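Local coordinates for protein Two-component system sensor histidine kinase (Bacteroides thetaiotaomicron, PDB 3OTT) that probably senses saccharides through its extracellular beta-propeller and beta-sandwich region and relays the signal by histidine phosphorylation to gene transcription, at residues Y361-I375 and T390-F404. Numbering follows the deposited sequence.
Sequences YRMGDKTYPLSHNRI and TDGSINRYDYATRQF
Tyr361 OH stands in a chain of hydrogen bonds: it accepts one from Tyr397 OH at 2.6 Å and donates one to Arg402 O at 2.7 Å, approaching that carbonyl from above its plane. A tyrosine suits this place because its hydroxyl reaches strand 393-398 at Tyr397 and the backbone of Arg402 while its ring stays in an aromatic cluster. Ser371 OG likewise works both ways, donating to Gly392 O (2.8 Å) and accepting a nearly straight bond (168°) from Asn395 ND2 in the amide plane. Gln403, folded back at chi2 (-62°), sends NE2 to Thr367 O at 3.0 Å, while its OE1 takes a water that also bridges Pro369 O and Phe404 N. Packing follows: the Phe404 edge points into one face of Tyr361, CE2 over the ring centre, and Leu370 CD2 lies against Phe404 CD2. Were Tyr361 replaced by an alanine, Tyr397 OH and Arg402 O would probably lose their shared partner and Phe404 would be left beside a gap. Asp391 CB sits 3.5 Å from the His372 ring centroid, a CH-pi contact; His372 NE2 itself bonds Tyr75 of the second subunit. A CB on Gly392 would clash with His372 CB, hence glycine. The contact lays the loop joining two propeller blades, from strand 359-361 to strand 375-380, across strands 393-398 and 403-410 of the following blade, with Leu345 of strand 344-348 touching Phe404 from the preceding one.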
ATOM      1  N   TYR B 361       4.054   5.637 -15.061  1.00 16.71           N
ATOM      2  CA  TYR B 361       5.334   5.851 -15.749  1.00 17.45           C
ATOM      3  C   TYR B 361       6.259   6.659 -14.852  1.00 18.24           C
ATOM      4  O   TYR B 361       5.874   7.758 -14.349  1.00 15.59           O
ATOM      5  CB  TYR B 361       5.146   6.607 -17.058  1.00 16.28           C
ATOM      6  CG  TYR B 361       4.419   5.804 -18.077  1.00 18.06           C
ATOM      7  CD1 TYR B 361       2.995   5.808 -18.128  1.00 17.55           C
ATOM      8  CD2 TYR B 361       5.115   4.997 -18.987  1.00 17.14           C
ATOM      9  CE1 TYR B 361       2.290   5.004 -19.060  1.00 16.38           C
ATOM     10  CE2 TYR B 361       4.404   4.192 -19.953  1.00 15.88           C
ATOM     11  CZ  TYR B 361       2.986   4.212 -19.948  1.00 16.31           C
ATOM     12  OH  TYR B 361       2.267   3.453 -20.825  1.00 20.32           O
ATOM     13  N   ARG B 362       7.431   6.092 -14.565  1.00 19.54           N
ATOM     14  CA  ARG B 362       8.424   6.884 -13.838  1.00 22.13           C
ATOM     15  C   ARG B 362       9.812   6.467 -14.072  1.00 22.67           C
ATOM     16  O   ARG B 362      10.050   5.377 -14.629  1.00 22.91           O
ATOM     17  CB  ARG B 362       8.177   6.965 -12.352  1.00 21.42           C
ATOM     18  CG  ARG B 362       8.257   5.745 -11.681  1.00 28.76           C
ATOM     19  CD  ARG B 362       6.850   5.415 -11.278  1.00 37.54           C
ATOM     20  NE  ARG B 362       6.564   5.563  -9.854  1.00 41.94           N
ATOM     21  CZ  ARG B 362       6.103   4.541  -9.132  1.00 47.17           C
ATOM     22  NH1 ARG B 362       5.916   3.361  -9.730  1.00 49.70           N
ATOM     23  NH2 ARG B 362       5.821   4.680  -7.845  1.00 46.60           N
ATOM     24  N   MET B 363      10.714   7.346 -13.666  1.00 21.92           N
ATOM     25  CA  MET B 363      12.097   7.073 -13.789  1.00 24.52           C
ATOM     26  C   MET B 363      12.427   5.942 -12.844  1.00 26.14           C
ATOM     27  O   MET B 363      12.106   5.987 -11.662  1.00 27.67           O
ATOM     28  CB  MET B 363      12.929   8.349 -13.517  1.00 24.65           C
ATOM     29  CG  MET B 363      14.369   8.105 -13.098  1.00 29.36           C
ATOM     30  SD  MET B 363      15.485   7.743 -14.459  1.00 37.93           S
ATOM     31  CE  MET B 363      15.325   5.984 -14.754  1.00 42.71           C
ATOM     32  N   GLY B 364      13.074   4.921 -13.389  1.00 28.83           N
ATOM     33  CA  GLY B 364      13.596   3.809 -12.630  1.00 30.86           C
ATOM     34  C   GLY B 364      12.733   2.570 -12.823  1.00 33.56           C
ATOM     35  O   GLY B 364      13.195   1.457 -12.481  1.00 33.73           O
ATOM     36  N   ASP B 365      11.487   2.763 -13.330  1.00 33.16           N
ATOM     37  CA  ASP B 365      10.506   1.669 -13.417  1.00 34.35           C
ATOM     38  C   ASP B 365      10.954   0.735 -14.497  1.00 34.96           C
ATOM     39  O   ASP B 365      11.153   1.136 -15.634  1.00 35.30           O
ATOM     40  CB  ASP B 365       9.091   2.153 -13.736  1.00 34.51           C
ATOM     41  CG  ASP B 365       8.048   1.062 -13.559  1.00 35.34           C
ATOM     42  OD1 ASP B 365       7.719   0.361 -14.540  1.00 34.96           O
ATOM     43  OD2 ASP B 365       7.581   0.872 -12.423  1.00 38.95           O
ATOM     44  N   LYS B 366      11.132  -0.516 -14.130  1.00 36.46           N
ATOM     45  CA  LYS B 366      11.590  -1.513 -15.082  1.00 38.05           C
ATOM     46  C   LYS B 366      10.707  -1.622 -16.330  1.00 36.56           C
ATOM     47  O   LYS B 366      11.212  -1.885 -17.402  1.00 38.87           O
ATOM     48  CB  LYS B 366      11.723  -2.895 -14.403  1.00 39.72           C
ATOM     49  CG  LYS B 366      12.811  -2.984 -13.307  1.00 43.93           C
ATOM     50  CD  LYS B 366      14.086  -2.171 -13.670  1.00 49.22           C
ATOM     51  CE  LYS B 366      15.332  -2.773 -13.010  1.00 52.23           C
ATOM     52  NZ  LYS B 366      16.568  -2.410 -13.782  1.00 54.42           N
ATOM     53  N   THR B 367       9.409  -1.417 -16.209  1.00 33.40           N
ATOM     54  CA  THR B 367       8.539  -1.777 -17.312  1.00 32.30           C
ATOM     55  C   THR B 367       8.059  -0.568 -18.048  1.00 28.95           C
ATOM     56  O   THR B 367       7.880  -0.642 -19.248  1.00 27.74           O
ATOM     57  CB  THR B 367       7.284  -2.506 -16.812  1.00 32.89           C
ATOM     58  OG1 THR B 367       7.692  -3.438 -15.834  1.00 35.13           O
ATOM     59  CG2 THR B 367       6.582  -3.246 -17.952  1.00 34.10           C
ATOM     60  N   TYR B 368       7.822   0.513 -17.298  1.00 25.99           N
ATOM     61  CA  TYR B 368       7.268   1.755 -17.807  1.00 24.39           C
ATOM     62  C   TYR B 368       8.135   2.970 -17.444  1.00 24.29           C
ATOM     63  O   TYR B 368       7.729   3.824 -16.639  1.00 23.49           O
ATOM     64  CB  TYR B 368       5.819   1.942 -17.351  1.00 24.39           C
ATOM     65  CG  TYR B 368       4.892   0.804 -17.737  1.00 25.49           C
ATOM     66  CD1 TYR B 368       4.548   0.590 -19.065  1.00 27.39           C
ATOM     67  CD2 TYR B 368       4.391  -0.084 -16.776  1.00 26.78           C
ATOM     68  CE1 TYR B 368       3.716  -0.490 -19.444  1.00 27.61           C
ATOM     69  CE2 TYR B 368       3.558  -1.163 -17.154  1.00 30.03           C
ATOM     70  CZ  TYR B 368       3.219  -1.331 -18.490  1.00 29.21           C
ATOM     71  OH  TYR B 368       2.404  -2.369 -18.895  1.00 35.80           O
ATOM     72  N   PRO B 369       9.331   3.070 -18.055  1.00 24.15           N
ATOM     73  CA  PRO B 369      10.221   4.157 -17.641  1.00 23.31           C
ATOM     74  C   PRO B 369       9.849   5.516 -18.209  1.00 22.73           C
ATOM     75  O   PRO B 369       9.126   5.600 -19.185  1.00 23.56           O
ATOM     76  CB  PRO B 369      11.616   3.683 -18.127  1.00 23.58           C
ATOM     77  CG  PRO B 369      11.319   2.746 -19.314  1.00 23.37           C
ATOM     78  CD  PRO B 369       9.882   2.273 -19.179  1.00 24.38           C
ATOM     79  N   LEU B 370      10.290   6.573 -17.536  1.00 22.30           N
ATOM     80  CA  LEU B 370      10.255   7.922 -18.056  1.00 22.31           C
ATOM     81  C   LEU B 370      11.632   8.539 -17.950  1.00 22.54           C
ATOM     82  O   LEU B 370      12.370   8.218 -17.023  1.00 24.24           O
ATOM     83  CB  LEU B 370       9.319   8.785 -17.256  1.00 21.19           C
ATOM     84  CG  LEU B 370       7.929   9.044 -17.796  1.00 21.90           C
ATOM     85  CD1 LEU B 370       7.287  10.220 -17.025  1.00 18.00           C
ATOM     86  CD2 LEU B 370       7.982   9.303 -19.250  1.00 18.79           C
ATOM     87  N   SER B 371      11.971   9.419 -18.880  1.00 21.81           N
ATOM     88  CA  SER B 371      13.247  10.128 -18.845  1.00 23.28           C
ATOM     89  C   SER B 371      13.442  10.902 -17.519  1.00 22.47           C
ATOM     90  O   SER B 371      14.581  11.076 -17.124  1.00 24.49           O
ATOM     91  CB  SER B 371      13.424  11.097 -20.048  1.00 21.82           C
ATOM     92  OG  SER B 371      12.263  11.954 -20.157  1.00 23.26           O
ATOM     93  N   HIS B 372      12.347  11.322 -16.853  1.00 20.90           N
ATOM     94  CA  HIS B 372      12.355  12.172 -15.626  1.00 18.50           C
ATOM     95  C   HIS B 372      10.983  12.102 -14.986  1.00 18.61           C
ATOM     96  O   HIS B 372       9.966  12.046 -15.689  1.00 16.84           O
ATOM     97  CB  HIS B 372      12.632  13.655 -15.938  1.00 17.35           C
ATOM     98  CG  HIS B 372      13.264  14.424 -14.817  1.00 17.25           C
ATOM     99  ND1 HIS B 372      12.569  14.856 -13.703  1.00 17.14           N
ATOM    100  CD2 HIS B 372      14.535  14.842 -14.637  1.00 20.13           C
ATOM    101  CE1 HIS B 372      13.389  15.487 -12.879  1.00 15.72           C
ATOM    102  NE2 HIS B 372      14.588  15.496 -13.418  1.00 18.88           N
ATOM    103  N   ASN B 373      10.943  12.141 -13.650  1.00 17.95           N
ATOM    104  CA  ASN B 373       9.679  12.089 -12.930  1.00 17.43           C
ATOM    105  C   ASN B 373       8.840  13.375 -12.946  1.00 16.48           C
ATOM    106  O   ASN B 373       7.594  13.327 -12.798  1.00 17.03           O
ATOM    107  CB  ASN B 373       9.952  11.671 -11.479  1.00 18.23           C
ATOM    108  CG  ASN B 373      10.161  10.181 -11.358  1.00 18.91           C
ATOM    109  OD1 ASN B 373       9.782   9.428 -12.245  1.00 20.34           O
ATOM    110  ND2 ASN B 373      10.768   9.757 -10.301  1.00 18.34           N
ATOM    111  N   ARG B 374       9.499  14.507 -13.089  1.00 14.04           N
ATOM    112  CA  ARG B 374       8.827  15.781 -12.904  1.00 13.61           C
ATOM    113  C   ARG B 374       8.124  16.193 -14.215  1.00 13.44           C
ATOM    114  O   ARG B 374       8.760  16.546 -15.192  1.00 13.74           O
ATOM    115  CB  ARG B 374       9.819  16.835 -12.393  1.00 12.97           C
ATOM    116  CG  ARG B 374       9.216  18.160 -11.950  1.00 12.31           C
ATOM    117  CD  ARG B 374      10.112  18.946 -10.937  1.00 14.70           C
ATOM    118  NE  ARG B 374      10.341  18.257  -9.677  1.00 12.39           N
ATOM    119  CZ  ARG B 374       9.516  18.263  -8.630  1.00 15.18           C
ATOM    120  NH1 ARG B 374       8.350  18.969  -8.623  1.00 14.37           N
ATOM    121  NH2 ARG B 374       9.864  17.575  -7.561  1.00  9.92           N
ATOM    122  N   ILE B 375       6.806  16.072 -14.217  1.00 13.57           N
ATOM    123  CA  ILE B 375       5.961  16.320 -15.363  1.00 13.50           C
ATOM    124  C   ILE B 375       5.544  17.768 -15.221  1.00 13.52           C
ATOM    125  O   ILE B 375       5.186  18.216 -14.098  1.00 13.84           O
ATOM    126  CB  ILE B 375       4.662  15.474 -15.266  1.00 14.02           C
ATOM    127  CG1 ILE B 375       4.979  13.967 -15.062  1.00 13.75           C
ATOM    128  CG2 ILE B 375       3.817  15.698 -16.530  1.00 14.27           C
ATOM    129  CD1 ILE B 375       5.956  13.457 -16.034  1.00 12.55           C
ATOM    130  N   THR B 390       8.697  17.587 -19.663  1.00 17.02           N
ATOM    131  CA  THR B 390       9.297  17.171 -18.395  1.00 16.72           C
ATOM    132  C   THR B 390      10.680  17.802 -18.184  1.00 17.87           C
ATOM    133  O   THR B 390      11.195  18.456 -19.109  1.00 18.08           O
ATOM    134  CB  THR B 390       9.495  15.612 -18.303  1.00 17.90           C
ATOM    135  OG1 THR B 390      10.685  15.228 -18.983  1.00 16.07           O
ATOM    136  CG2 THR B 390       8.279  14.785 -18.775  1.00 16.21           C
ATOM    137  N   ASP B 391      11.301  17.563 -17.008  1.00 17.36           N
ATOM    138  CA  ASP B 391      12.653  18.042 -16.710  1.00 18.28           C
ATOM    139  C   ASP B 391      13.693  17.129 -17.313  1.00 19.26           C
ATOM    140  O   ASP B 391      14.890  17.371 -17.131  1.00 19.29           O
ATOM    141  CB  ASP B 391      12.927  18.190 -15.171  1.00 19.30           C
ATOM    142  CG  ASP B 391      12.354  19.488 -14.578  1.00 20.66           C
ATOM    143  OD1 ASP B 391      11.795  20.322 -15.348  1.00 24.48           O
ATOM    144  OD2 ASP B 391      12.396  19.654 -13.339  1.00 25.96           O
ATOM    145  N   GLY B 392      13.232  16.106 -18.050  1.00 19.87           N
ATOM    146  CA  GLY B 392      14.053  15.283 -18.933  1.00 19.18           C
ATOM    147  C   GLY B 392      13.568  15.392 -20.401  1.00 20.51           C
ATOM    148  O   GLY B 392      13.372  14.371 -21.084  1.00 19.74           O
ATOM    149  N   SER B 393      13.386  16.627 -20.869  1.00 18.96           N
ATOM    150  CA  SER B 393      13.014  16.959 -22.246  1.00 19.54           C
ATOM    151  C   SER B 393      11.574  16.504 -22.566  1.00 20.54           C
ATOM    152  O   SER B 393      10.803  16.217 -21.646  1.00 20.62           O
ATOM    153  CB  SER B 393      14.061  16.438 -23.265  1.00 20.44           C
ATOM    154  OG  SER B 393      13.796  16.920 -24.596  1.00 19.51           O
ATOM    155  N   ILE B 394      11.214  16.478 -23.854  1.00 19.95           N
ATOM    156  CA  ILE B 394       9.882  16.178 -24.282  1.00 20.00           C
ATOM    157  C   ILE B 394       9.747  14.721 -24.717  1.00 20.28           C
ATOM    158  O   ILE B 394      10.678  14.116 -25.215  1.00 21.26           O
ATOM    159  CB  ILE B 394       9.428  17.128 -25.406  1.00 20.92           C
ATOM    160  CG1 ILE B 394      10.351  17.085 -26.634  1.00 22.00           C
ATOM    161  CG2 ILE B 394       9.444  18.526 -24.911  1.00 20.71           C
ATOM    162  CD1 ILE B 394       9.607  17.530 -27.933  1.00 27.63           C
ATOM    163  N   ASN B 395       8.579  14.151 -24.498  1.00 20.19           N
ATOM    164  CA  ASN B 395       8.319  12.798 -24.952  1.00 19.80           C
ATOM    165  C   ASN B 395       6.993  12.709 -25.698  1.00 19.48           C
ATOM    166  O   ASN B 395       6.071  13.489 -25.431  1.00 18.78           O
ATOM    167  CB  ASN B 395       8.236  11.873 -23.759  1.00 20.01           C
ATOM    168  CG  ASN B 395       9.541  11.761 -22.990  1.00 20.02           C
ATOM    169  OD1 ASN B 395      10.309  10.870 -23.239  1.00 23.85           O
ATOM    170  ND2 ASN B 395       9.753  12.631 -22.013  1.00 23.44           N
ATOM    171  N   ARG B 396       6.898  11.719 -26.597  1.00 18.19           N
ATOM    172  CA  ARG B 396       5.686  11.424 -27.310  1.00 17.34           C
ATOM    173  C   ARG B 396       5.207  10.015 -26.938  1.00 17.27           C
ATOM    174  O   ARG B 396       6.012   9.094 -26.914  1.00 17.02           O
ATOM    175  CB  ARG B 396       5.961  11.483 -28.820  1.00 18.25           C
ATOM    176  CG  ARG B 396       4.787  11.013 -29.714  1.00 18.30           C
ATOM    177  CD  ARG B 396       5.001  11.273 -31.248  1.00 19.42           C
ATOM    178  NE  ARG B 396       5.995  10.369 -31.823  1.00 24.83           N
ATOM    179  CZ  ARG B 396       5.790   9.061 -32.047  1.00 27.36           C
ATOM    180  NH1 ARG B 396       4.624   8.501 -31.768  1.00 26.52           N
ATOM    181  NH2 ARG B 396       6.756   8.310 -32.538  1.00 27.89           N
ATOM    182  N   TYR B 397       3.914   9.835 -26.690  1.00 15.77           N
ATOM    183  CA  TYR B 397       3.424   8.493 -26.368  1.00 17.22           C
ATOM    184  C   TYR B 397       3.190   7.657 -27.600  1.00 19.31           C
ATOM    185  O   TYR B 397       2.628   8.146 -28.563  1.00 19.48           O
ATOM    186  CB  TYR B 397       2.109   8.540 -25.630  1.00 15.63           C
ATOM    187  CG  TYR B 397       1.732   7.270 -24.880  1.00 17.65           C
ATOM    188  CD1 TYR B 397       2.603   6.700 -23.900  1.00 14.97           C
ATOM    189  CD2 TYR B 397       0.477   6.668 -25.086  1.00 15.31           C
ATOM    190  CE1 TYR B 397       2.225   5.595 -23.184  1.00 14.63           C
ATOM    191  CE2 TYR B 397       0.096   5.564 -24.377  1.00 14.61           C
ATOM    192  CZ  TYR B 397       0.966   5.012 -23.430  1.00 17.55           C
ATOM    193  OH  TYR B 397       0.570   3.886 -22.717  1.00 14.77           O
ATOM    194  N   ASP B 398       3.599   6.399 -27.535  1.00 21.06           N
ATOM    195  CA  ASP B 398       3.170   5.386 -28.478  1.00 23.69           C
ATOM    196  C   ASP B 398       2.082   4.486 -27.842  1.00 24.32           C
ATOM    197  O   ASP B 398       2.381   3.542 -27.128  1.00 25.92           O
ATOM    198  CB  ASP B 398       4.372   4.556 -28.887  1.00 23.45           C
ATOM    199  CG  ASP B 398       4.090   3.673 -30.090  1.00 28.97           C
ATOM    200  OD1 ASP B 398       2.990   3.038 -30.156  1.00 27.16           O
ATOM    201  OD2 ASP B 398       5.003   3.606 -30.949  1.00 30.19           O
ATOM    202  N   TYR B 399       0.814   4.794 -28.085  1.00 25.09           N
ATOM    203  CA  TYR B 399      -0.306   3.933 -27.694  1.00 25.78           C
ATOM    204  C   TYR B 399      -0.180   2.437 -27.994  1.00 26.62           C
ATOM    205  O   TYR B 399      -0.715   1.625 -27.268  1.00 27.63           O
ATOM    206  CB  TYR B 399      -1.577   4.459 -28.360  1.00 26.93           C
ATOM    207  CG  TYR B 399      -2.028   5.751 -27.738  1.00 25.68           C
ATOM    208  CD1 TYR B 399      -2.754   5.752 -26.524  1.00 23.32           C
ATOM    209  CD2 TYR B 399      -1.705   6.981 -28.331  1.00 26.46           C
ATOM    210  CE1 TYR B 399      -3.161   6.955 -25.916  1.00 20.92           C
ATOM    211  CE2 TYR B 399      -2.116   8.210 -27.727  1.00 24.57           C
ATOM    212  CZ  TYR B 399      -2.840   8.158 -26.527  1.00 22.12           C
ATOM    213  OH  TYR B 399      -3.236   9.316 -25.945  1.00 25.58           O
ATOM    214  N   ALA B 400       0.470   2.060 -29.082  1.00 27.35           N
ATOM    215  CA  ALA B 400       0.518   0.627 -29.426  1.00 28.78           C
ATOM    216  C   ALA B 400       1.498  -0.112 -28.553  1.00 29.00           C
ATOM    217  O   ALA B 400       1.223  -1.223 -28.147  1.00 31.29           O
ATOM    218  CB  ALA B 400       0.826   0.405 -30.885  1.00 27.55           C
ATOM    219  N   THR B 401       2.625   0.509 -28.211  1.00 29.00           N
ATOM    220  CA  THR B 401       3.627  -0.158 -27.347  1.00 28.03           C
ATOM    221  C   THR B 401       3.483   0.247 -25.864  1.00 27.66           C
ATOM    222  O   THR B 401       4.095  -0.368 -24.958  1.00 28.15           O
ATOM    223  CB  THR B 401       5.067   0.169 -27.789  1.00 28.00           C
ATOM    224  OG1 THR B 401       5.354   1.554 -27.540  1.00 24.94           O
ATOM    225  CG2 THR B 401       5.301  -0.180 -29.293  1.00 28.52           C
ATOM    226  N   ARG B 402       2.734   1.309 -25.628  1.00 25.52           N
ATOM    227  CA  ARG B 402       2.476   1.759 -24.268  1.00 25.66           C
ATOM    228  C   ARG B 402       3.757   2.318 -23.654  1.00 24.54           C
ATOM    229  O   ARG B 402       3.982   2.197 -22.483  1.00 24.63           O
ATOM    230  CB  ARG B 402       1.810   0.645 -23.443  1.00 25.58           C
ATOM    231  CG  ARG B 402       0.315   0.382 -23.862  1.00 30.55           C
ATOM    232  CD  ARG B 402      -0.391  -0.824 -23.164  1.00 39.23           C
ATOM    233  NE  ARG B 402       0.388  -2.069 -23.285  1.00 46.87           N
ATOM    234  CZ  ARG B 402       0.820  -2.826 -22.266  1.00 50.19           C
ATOM    235  NH1 ARG B 402       0.517  -2.526 -21.004  1.00 51.44           N
ATOM    236  NH2 ARG B 402       1.539  -3.921 -22.509  1.00 51.35           N
ATOM    237  N   GLN B 403       4.598   2.897 -24.506  1.00 23.95           N
ATOM    238  CA  GLN B 403       5.885   3.436 -24.112  1.00 23.61           C
ATOM    239  C   GLN B 403       6.020   4.867 -24.653  1.00 22.76           C
ATOM    240  O   GLN B 403       5.449   5.202 -25.737  1.00 23.17           O
ATOM    241  CB  GLN B 403       7.065   2.553 -24.584  1.00 23.72           C
ATOM    242  CG  GLN B 403       7.127   1.110 -24.016  1.00 25.37           C
ATOM    243  CD  GLN B 403       7.295   1.046 -22.486  1.00 28.55           C
ATOM    244  OE1 GLN B 403       7.907   1.921 -21.861  1.00 31.59           O
ATOM    245  NE2 GLN B 403       6.745   0.031 -21.887  1.00 24.34           N
ATOM    246  N   PHE B 404       6.724   5.710 -23.891  1.00 20.23           N
ATOM    247  CA  PHE B 404       7.171   7.038 -24.393  1.00 20.10           C
ATOM    248  C   PHE B 404       8.417   6.981 -25.251  1.00 20.62           C
ATOM    249  O   PHE B 404       9.270   6.121 -25.057  1.00 22.50           O
ATOM    250  CB  PHE B 404       7.359   8.051 -23.242  1.00 18.07           C
ATOM    251  CG  PHE B 404       6.047   8.478 -22.666  1.00 16.99           C
ATOM    252  CD1 PHE B 404       5.306   9.518 -23.272  1.00 16.06           C
ATOM    253  CD2 PHE B 404       5.484   7.769 -21.644  1.00 11.31           C
ATOM    254  CE1 PHE B 404       4.081   9.849 -22.792  1.00 13.64           C
ATOM    255  CE2 PHE B 404       4.236   8.096 -21.163  1.00 11.10           C
ATOM    256  CZ  PHE B 404       3.537   9.120 -21.726  1.00 12.25           C
TER
HETATM  257  O   HOH W   1       7.923   4.565 -21.635  1.00  6.29           O